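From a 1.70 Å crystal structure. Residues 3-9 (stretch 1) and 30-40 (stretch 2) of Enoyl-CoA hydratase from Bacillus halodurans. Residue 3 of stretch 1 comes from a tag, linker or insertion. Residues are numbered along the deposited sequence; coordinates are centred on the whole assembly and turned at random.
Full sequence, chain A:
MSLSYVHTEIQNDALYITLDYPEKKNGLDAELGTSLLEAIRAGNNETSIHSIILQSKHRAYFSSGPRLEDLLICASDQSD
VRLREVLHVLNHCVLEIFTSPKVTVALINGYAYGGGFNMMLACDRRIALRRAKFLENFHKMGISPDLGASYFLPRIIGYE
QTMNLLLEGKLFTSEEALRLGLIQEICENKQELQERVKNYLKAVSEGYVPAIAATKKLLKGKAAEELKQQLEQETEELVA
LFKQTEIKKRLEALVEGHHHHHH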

# COMPACT_ATOMS: atom_id res chain seq x y z
N LEU A 3 -21.07 -33.94 -16.59
CA LEU A 3 -21.93 -32.78 -16.39
C LEU A 3 -21.11 -31.50 -16.32
O LEU A 3 -19.90 -31.55 -16.08
CB LEU A 3 -22.74 -32.91 -15.11
CG LEU A 3 -23.91 -33.90 -15.09
CD1 LEU A 3 -24.49 -33.98 -13.68
CD2 LEU A 3 -24.98 -33.51 -16.10
N SER A 4 -21.76 -30.36 -16.53
CA SER A 4 -21.10 -29.07 -16.37
C SER A 4 -21.11 -28.62 -14.91
O SER A 4 -22.13 -28.71 -14.23
CB SER A 4 -21.77 -28.00 -17.24
OG SER A 4 -21.26 -26.72 -16.93
N TYR A 5 -19.96 -28.13 -14.46
CA TYR A 5 -19.76 -27.78 -13.05
C TYR A 5 -19.78 -26.27 -12.83
O TYR A 5 -19.58 -25.80 -11.71
CB TYR A 5 -18.42 -28.34 -12.57
CG TYR A 5 -18.35 -29.85 -12.60
CD1 TYR A 5 -19.36 -30.62 -12.05
CD2 TYR A 5 -17.26 -30.50 -13.18
CE1 TYR A 5 -19.30 -32.01 -12.08
CE2 TYR A 5 -17.19 -31.88 -13.21
CZ TYR A 5 -18.20 -32.63 -12.66
OH TYR A 5 -18.13 -34.01 -12.68
N VAL A 6 -20.04 -25.53 -13.90
CA VAL A 6 -20.17 -24.08 -13.81
C VAL A 6 -21.37 -23.64 -14.64
O VAL A 6 -21.41 -23.88 -15.84
CB VAL A 6 -18.92 -23.37 -14.37
CG1 VAL A 6 -19.14 -21.85 -14.38
CG2 VAL A 6 -17.66 -23.75 -13.56
N HIS A 7 -22.35 -23.01 -14.00
CA HIS A 7 -23.53 -22.54 -14.72
C HIS A 7 -23.45 -21.05 -14.94
O HIS A 7 -22.78 -20.34 -14.19
CB HIS A 7 -24.81 -22.89 -13.96
CG HIS A 7 -24.94 -24.35 -13.63
ND1 HIS A 7 -24.78 -25.34 -14.58
CD2 HIS A 7 -25.22 -24.98 -12.47
CE1 HIS A 7 -24.95 -26.52 -14.01
NE2 HIS A 7 -25.22 -26.33 -12.73
N THR A 8 -24.12 -20.57 -15.98
CA THR A 8 -24.16 -19.14 -16.27
C THR A 8 -25.58 -18.66 -16.55
O THR A 8 -26.40 -19.40 -17.10
CB THR A 8 -23.23 -18.76 -17.45
OG1 THR A 8 -23.57 -19.54 -18.60
CG2 THR A 8 -21.78 -19.02 -17.09
N GLU A 9 -25.87 -17.43 -16.14
CA GLU A 9 -27.19 -16.85 -16.32
C GLU A 9 -27.07 -15.33 -16.34
O GLU A 9 -26.44 -14.76 -15.47
CB GLU A 9 -28.11 -17.26 -15.17
CG GLU A 9 -29.51 -16.69 -15.27
CD GLU A 9 -30.40 -17.12 -14.11
OE1 GLU A 9 -30.04 -18.08 -13.40
OE2 GLU A 9 -31.48 -16.50 -13.92
N ALA A 30 -8.76 -29.09 -13.19
CA ALA A 30 -8.71 -28.61 -14.56
C ALA A 30 -10.09 -28.57 -15.22
O ALA A 30 -10.36 -27.70 -16.06
CB ALA A 30 -7.74 -29.44 -15.38
N GLU A 31 -10.95 -29.51 -14.85
CA GLU A 31 -12.29 -29.58 -15.43
C GLU A 31 -13.13 -28.37 -15.02
O GLU A 31 -13.68 -27.66 -15.86
CB GLU A 31 -12.98 -30.88 -15.01
CG GLU A 31 -14.23 -31.20 -15.81
CD GLU A 31 -14.69 -32.64 -15.60
OE1 GLU A 31 -13.97 -33.42 -14.94
OE2 GLU A 31 -15.78 -32.98 -16.10
N LEU A 32 -13.25 -28.15 -13.72
CA LEU A 32 -13.95 -26.98 -13.22
C LEU A 32 -13.27 -25.70 -13.73
O LEU A 32 -13.94 -24.77 -14.19
CB LEU A 32 -14.02 -26.98 -11.69
CG LEU A 32 -14.71 -25.73 -11.14
CD1 LEU A 32 -15.56 -26.06 -9.93
CD2 LEU A 32 -13.70 -24.61 -10.81
N GLY A 33 -11.95 -25.66 -13.64
CA GLY A 33 -11.21 -24.48 -14.06
C GLY A 33 -11.52 -24.13 -15.49
O GLY A 33 -11.77 -22.97 -15.83
N THR A 34 -11.52 -25.14 -16.35
CA THR A 34 -11.77 -24.91 -17.77
C THR A 34 -13.14 -24.29 -18.03
O THR A 34 -13.28 -23.39 -18.85
CB THR A 34 -11.61 -26.21 -18.57
OG1 THR A 34 -10.28 -26.71 -18.41
CG2 THR A 34 -11.91 -25.97 -20.04
N SER A 35 -14.15 -24.79 -17.33
CA SER A 35 -15.51 -24.29 -17.50
C SER A 35 -15.64 -22.90 -16.90
O SER A 35 -16.33 -22.02 -17.43
CB SER A 35 -16.50 -25.25 -16.84
OG SER A 35 -16.46 -26.52 -17.49
N LEU A 36 -14.96 -22.70 -15.78
CA LEU A 36 -14.96 -21.40 -15.13
C LEU A 36 -14.32 -20.35 -16.03
O LEU A 36 -14.87 -19.27 -16.22
CB LEU A 36 -14.23 -21.49 -13.80
CG LEU A 36 -14.07 -20.18 -13.04
CD1 LEU A 36 -15.42 -19.54 -12.74
CD2 LEU A 36 -13.30 -20.43 -11.76
N LEU A 37 -13.17 -20.68 -16.60
CA LEU A 37 -12.47 -19.75 -17.49
C LEU A 37 -13.39 -19.34 -18.65
O LEU A 37 -13.51 -18.16 -18.99
CB LEU A 37 -11.20 -20.39 -18.04
CG LEU A 37 -10.35 -19.55 -18.98
CD1 LEU A 37 -9.97 -18.20 -18.35
CD2 LEU A 37 -9.10 -20.33 -19.36
N GLU A 38 -14.04 -20.34 -19.24
CA GLU A 38 -14.93 -20.12 -20.37
C GLU A 38 -16.07 -19.17 -20.01
O GLU A 38 -16.44 -18.30 -20.80
CB GLU A 38 -15.48 -21.48 -20.84
CG GLU A 38 -16.38 -21.44 -22.05
CD GLU A 38 -16.95 -22.82 -22.38
OE1 GLU A 38 -17.92 -22.88 -23.17
OE2 GLU A 38 -16.43 -23.83 -21.85
N ALA A 39 -16.61 -19.33 -18.81
CA ALA A 39 -17.69 -18.48 -18.33
C ALA A 39 -17.20 -17.05 -18.10
O ALA A 39 -17.88 -16.09 -18.44
CB ALA A 39 -18.27 -19.06 -17.04
N ILE A 40 -16.01 -16.92 -17.51
CA ILE A 40 -15.43 -15.61 -17.23
C ILE A 40 -15.20 -14.82 -18.51
O ILE A 40 -15.55 -13.65 -18.61
CB ILE A 40 -14.10 -15.74 -16.46
CG1 ILE A 40 -14.35 -16.26 -15.04
CG2 ILE A 40 -13.38 -14.40 -16.43
CD1 ILE A 40 -13.10 -16.77 -14.34

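Stretch 1 enters as loop and becomes a strand at Val 6; the strand runs nearly parallel to helix 30-40, with an angle of 15° between their N-to-C directions and a closest axial approach of 8.4 Å. No hydrogen bond crosses between the two; the 366 Å² of buried surface comes from packing that includes helix backbone atoms.

Leu 3, a tag residue, barely takes part: its CA-to-CB bond points away, and its side chain comes no nearer than 7.0 Å (Leu 3 CB to Glu 31 OE2). Ser 4 acts within its own stretch, where Val 6 N donates a weak hydrogen bond to Ser 4 OG at 3.5 Å.

Tyr 5 points toward the helix. With chi1 at -63° (m), its ring reaches Glu 31, whose extended side chain (chi1 and chi2 both t) brings OE2 to 3.4 Å from Tyr 5 CE2. The carboxylate oxygen approaches the ring obliquely.

Val 6 is the centre of the contact, covered over 81 Å², the most of any residue here. Its chi1 of 175° (t) sets CG2 against one helical turn: Val 6 CG2 lies 3.8 Å from Ser 35 CB, 3.6 Å from Leu 36 N and 4.3 Å from Leu 32 CG. Leu 36 N is already hydrogen-bonded to Leu 32 O at 2.8 Å, so the methyl packs against backbone whose polar atoms are paired. Val 6 CG1 reaches the next turn, 4.0 Å from Ala 39 CB.

His 7 then points away, as strand alternation predicts, and its nearest side-chain approach is 8.2 Å, from His 7 CB to Ala 39 CB; NE2 is hydrogen-bonded elsewhere in the structure. Thr 8 turns back toward the helix, placing CG2 3.5 Å from Ala 39 CB. Glu 9 is out of reach, ending the contact.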